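Local coordinates for Nsp15 (Middle East respiratory syndrome-related coronavirus, PDB 5YVD), which cleaves RNA as an endoribonuclease of the EndoU family, probably at uridylates, as part of the coronavirus replicase, at residues I161-S164 with P170-F173; P151-F156 with T192-C197. All blocks are in the same frame, centred on the assembly; numbering follows the deposited sequence.

Interaction 1: residues I161-S164 with P170-F173; sequences IRDS and PVKF
Lys-172 NZ, at the end of a side chain whose CB packs 3.9 Å from Asp-163 OD2, forms a salt bridge with Asp-152 and a weak hydrogen bond to the carbonyl of Gly-150. Asp-163 OD2 itself stays 4.8 Å from Lys-172 NZ; the opposite charges probably attract, although the atoms are not in contact. The site belongs to the middle domain, where the second strand of the 153-156/159-162 beta-hairpin runs out into a loop that folds back on it. Val-171 is the apolar wedge of this return. With CG1 anti to the backbone N (chi1 176°), its two methyls are divided between targets: CG2 meets Ile-161 CG2 at 3.5 Å, the two side chains crossing almost perpendicularly, while CG1 lies against the backbone where the strand ends, 3.6 Å from Asp-163 N and 3.8 Å from Ile-161 O. Beyond its methyl contact, Ile-161 also packs on Thr-280 of a second subunit, so the buried patch reaches the oligomer interface. Asp-163 and Val-171 lie alongside each other, pointing opposite ways, with Asp-163 OD1 3.8 Å from Val-171 CB. The same OD1 accepts a weak, bent bond from Ser-164 N (3.2 Å, 133° at the hydrogen).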
# COMPACT_ATOMS: atom_id res chain seq x y z
N ILE A 161 31.90 -16.85 10.04
CA ILE A 161 32.35 -17.93 10.88
C ILE A 161 33.79 -18.31 10.40
O ILE A 161 34.04 -18.40 9.20
CB ILE A 161 31.25 -19.04 10.84
CG1 ILE A 161 30.74 -19.33 12.23
CG2 ILE A 161 31.66 -20.31 10.10
CD1 ILE A 161 29.62 -18.39 12.66
N ARG A 162 34.72 -18.48 11.33
CA ARG A 162 36.15 -18.69 11.00
C ARG A 162 36.54 -20.15 11.17
O ARG A 162 36.11 -20.81 12.13
CB ARG A 162 37.05 -17.86 11.92
CG ARG A 162 36.76 -16.38 11.94
CD ARG A 162 37.52 -15.60 10.87
NE ARG A 162 36.80 -14.39 10.47
CZ ARG A 162 37.01 -13.69 9.35
NH1 ARG A 162 37.98 -14.05 8.49
NH2 ARG A 162 36.26 -12.61 9.11
N ASP A 163 37.39 -20.65 10.27
CA ASP A 163 37.90 -22.03 10.37
C ASP A 163 38.72 -22.27 11.67
O ASP A 163 39.41 -21.37 12.15
CB ASP A 163 38.73 -22.38 9.12
CG ASP A 163 38.58 -23.85 8.70
OD1 ASP A 163 37.80 -24.60 9.34
OD2 ASP A 163 39.25 -24.26 7.73
N SER A 164 38.60 -23.48 12.23
CA SER A 164 39.18 -23.88 13.52
C SER A 164 38.86 -25.35 13.83
O SER A 164 37.98 -25.93 13.23
CB SER A 164 38.61 -23.05 14.67
OG SER A 164 37.40 -23.61 15.18
N PRO A 170 30.79 -26.90 8.26
CA PRO A 170 31.98 -26.71 7.45
C PRO A 170 32.25 -25.24 7.15
O PRO A 170 31.32 -24.42 7.03
CB PRO A 170 31.65 -27.46 6.16
CG PRO A 170 30.14 -27.50 6.08
CD PRO A 170 29.67 -27.51 7.51
N VAL A 171 33.53 -24.90 7.04
CA VAL A 171 33.99 -23.56 6.69
C VAL A 171 34.87 -23.60 5.42
O VAL A 171 34.87 -22.69 4.58
CB VAL A 171 34.77 -22.94 7.88
CG1 VAL A 171 35.34 -21.58 7.52
CG2 VAL A 171 33.87 -22.83 9.09
N LYS A 172 35.64 -24.67 5.27
CA LYS A 172 36.49 -24.79 4.10
C LYS A 172 35.69 -25.45 2.99
O LYS A 172 35.36 -26.65 3.06
CB LYS A 172 37.76 -25.60 4.42
CG LYS A 172 38.73 -25.72 3.24
CD LYS A 172 39.96 -24.84 3.34
CE LYS A 172 39.66 -23.39 3.64
NZ LYS A 172 40.94 -22.65 3.53
N PHE A 173 35.37 -24.66 1.97
CA PHE A 173 34.57 -25.19 0.87
C PHE A 173 35.44 -25.41 -0.35
O PHE A 173 36.38 -24.66 -0.60
CB PHE A 173 33.36 -24.30 0.57
CG PHE A 173 32.27 -24.42 1.60
CD1 PHE A 173 32.19 -23.49 2.66
CD2 PHE A 173 31.37 -25.47 1.56
CE1 PHE A 173 31.20 -23.61 3.62
CE2 PHE A 173 30.37 -25.59 2.52
CZ PHE A 173 30.28 -24.67 3.56

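Interaction 2: residues P151-F156 with T192-C197; sequences PDYAYF and TQSRSC
Hydrogen bonding centres on Tyr-153 OH, which donates to Thr-192 O at 2.6 Å. The bond meets the carbonyl at a C=O...O angle of 134°, with the hydroxyl well above the carbonyl plane rather than on a lone pair. Lys-70 NZ also bonds to Tyr-153 OH, and its further bonds to Thr-192 OG1 and Ser-194 OG bring both sides of the contact to one ammonium; its charge would probably strengthen the phenol as a donor. Ser-194 OG has Asp-68 as another partner. These bonds join the first strand of the middle domain's beta-hairpin to the loop 192-197 between strand 174-178 and helix 205-212, in the EndoU family part of the chain, so Tyr-153 reaches from the middle domain to the EndoU part. Van der Waals packing fills in round the ring, which is carried toward this loop with CG between the backbone N and carbonyl carbon (chi1 67°). Pro-151 CG sits 3.5 Å above one face, toward the rim; the opposite face has Gln-193 O over its centre, an oxygen that also accepts from Arg-162. The Gln-193 amide plane is turned 67° from the ring, and OE1 lies 4.0 Å from Tyr-153 CD1. Ser-194 CB comes within 3.8 Å of Tyr-153 CE2.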
# COMPACT_ATOMS: atom_id res chain seq x y z
N PRO A 151 38.18 -19.62 1.19
CA PRO A 151 38.94 -18.97 2.28
C PRO A 151 38.68 -19.56 3.66
O PRO A 151 37.87 -20.46 3.80
CB PRO A 151 38.45 -17.52 2.21
CG PRO A 151 37.05 -17.62 1.67
CD PRO A 151 37.03 -18.80 0.74
N ASP A 152 39.36 -19.05 4.68
CA ASP A 152 39.21 -19.57 6.05
C ASP A 152 38.01 -18.98 6.81
O ASP A 152 38.06 -18.80 8.04
CB ASP A 152 40.48 -19.33 6.86
CG ASP A 152 41.67 -20.10 6.31
OD1 ASP A 152 41.46 -21.20 5.76
OD2 ASP A 152 42.80 -19.60 6.47
N TYR A 153 36.92 -18.73 6.07
CA TYR A 153 35.68 -18.31 6.66
C TYR A 153 34.50 -18.61 5.75
O TYR A 153 34.67 -18.93 4.57
CB TYR A 153 35.74 -16.83 6.92
CG TYR A 153 35.77 -16.02 5.64
CD1 TYR A 153 36.99 -15.61 5.09
CD2 TYR A 153 34.59 -15.65 4.98
CE1 TYR A 153 37.04 -14.86 3.92
CE2 TYR A 153 34.62 -14.90 3.81
CZ TYR A 153 35.85 -14.51 3.28
OH TYR A 153 35.92 -13.75 2.11
N ALA A 154 33.30 -18.45 6.29
CA ALA A 154 32.06 -18.75 5.57
C ALA A 154 30.89 -18.04 6.26
O ALA A 154 31.04 -17.46 7.33
CB ALA A 154 31.83 -20.26 5.53
N TYR A 155 29.73 -18.09 5.63
CA TYR A 155 28.57 -17.40 6.14
C TYR A 155 27.67 -18.43 6.80
O TYR A 155 27.50 -19.50 6.26
CB TYR A 155 27.86 -16.77 4.96
CG TYR A 155 26.74 -15.82 5.27
CD1 TYR A 155 25.41 -16.27 5.38
CD2 TYR A 155 26.99 -14.47 5.41
CE1 TYR A 155 24.38 -15.37 5.61
CE2 TYR A 155 25.96 -13.58 5.67
CZ TYR A 155 24.67 -14.02 5.77
OH TYR A 155 23.70 -13.09 6.01
N PHE A 156 27.11 -18.11 7.97
CA PHE A 156 26.14 -19.00 8.62
C PHE A 156 25.09 -18.22 9.44
O PHE A 156 25.45 -17.50 10.38
CB PHE A 156 26.87 -20.04 9.50
CG PHE A 156 25.95 -21.04 10.18
CD1 PHE A 156 24.97 -21.72 9.46
CD2 PHE A 156 26.09 -21.32 11.54
CE1 PHE A 156 24.15 -22.64 10.09
CE2 PHE A 156 25.27 -22.23 12.18
CZ PHE A 156 24.30 -22.89 11.45
N THR A 192 39.30 -11.37 -0.03
CA THR A 192 38.79 -10.35 0.89
C THR A 192 38.25 -11.09 2.09
O THR A 192 38.04 -12.29 2.02
CB THR A 192 37.68 -9.51 0.25
OG1 THR A 192 36.66 -10.36 -0.28
CG2 THR A 192 38.24 -8.64 -0.86
N GLN A 193 38.01 -10.41 3.19
CA GLN A 193 37.79 -11.12 4.47
C GLN A 193 36.42 -10.92 5.11
O GLN A 193 36.19 -11.41 6.20
CB GLN A 193 38.86 -10.74 5.49
CG GLN A 193 40.25 -11.13 5.07
CD GLN A 193 40.47 -12.60 5.17
OE1 GLN A 193 40.02 -13.25 6.11
NE2 GLN A 193 41.18 -13.15 4.21
N SER A 194 35.55 -10.17 4.45
CA SER A 194 34.16 -10.05 4.87
C SER A 194 33.99 -9.48 6.30
O SER A 194 33.06 -9.85 7.00
CB SER A 194 33.48 -11.44 4.78
OG SER A 194 33.54 -11.99 3.46
N ARG A 195 34.87 -8.59 6.73
CA ARG A 195 34.72 -7.96 8.05
C ARG A 195 33.97 -6.66 7.88
O ARG A 195 33.69 -6.22 6.75
CB ARG A 195 36.08 -7.69 8.68
CG ARG A 195 36.84 -8.95 8.99
CD ARG A 195 38.27 -8.67 9.45
NE ARG A 195 39.10 -8.24 8.33
CZ ARG A 195 40.42 -8.20 8.34
NH1 ARG A 195 41.09 -8.60 9.42
NH2 ARG A 195 41.08 -7.76 7.26
N SER A 196 33.65 -6.02 9.00
CA SER A 196 32.96 -4.74 8.96
C SER A 196 33.31 -3.93 10.19
O SER A 196 33.98 -4.42 11.08
CB SER A 196 31.45 -4.95 8.92
OG SER A 196 30.98 -5.23 10.22
N CYS A 197 32.80 -2.70 10.24
CA CYS A 197 33.16 -1.77 11.31
C CYS A 197 32.61 -2.13 12.67
O CYS A 197 33.08 -1.61 13.67
CB CYS A 197 32.77 -0.34 10.96
SG CYS A 197 34.04 0.39 9.90

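In the fold
From the N-terminal side the chain first lays down 151-156, turns through the hairpin into 161-164, and five residues later returns as 170-173, closing the short loop of interaction 1. It then runs through strand 174-178 of the larger sheet and on to 192-197, where interaction 2 closes a loop of 35 residues that contains all of interaction 1. The contacts do not cross; their centres are about 10 Å apart. They join directly where Ile-161 N probably bonds to Ala-154 O (2.9 Å) between the hairpin strands, and where Val-171 CG1 lies 3.4 Å from Tyr-153 CA. Within the middle domain, interaction 1 joins the end of strand 159-162 to the loop entering strand 174-178; interaction 2 ties the hairpin to the EndoU part.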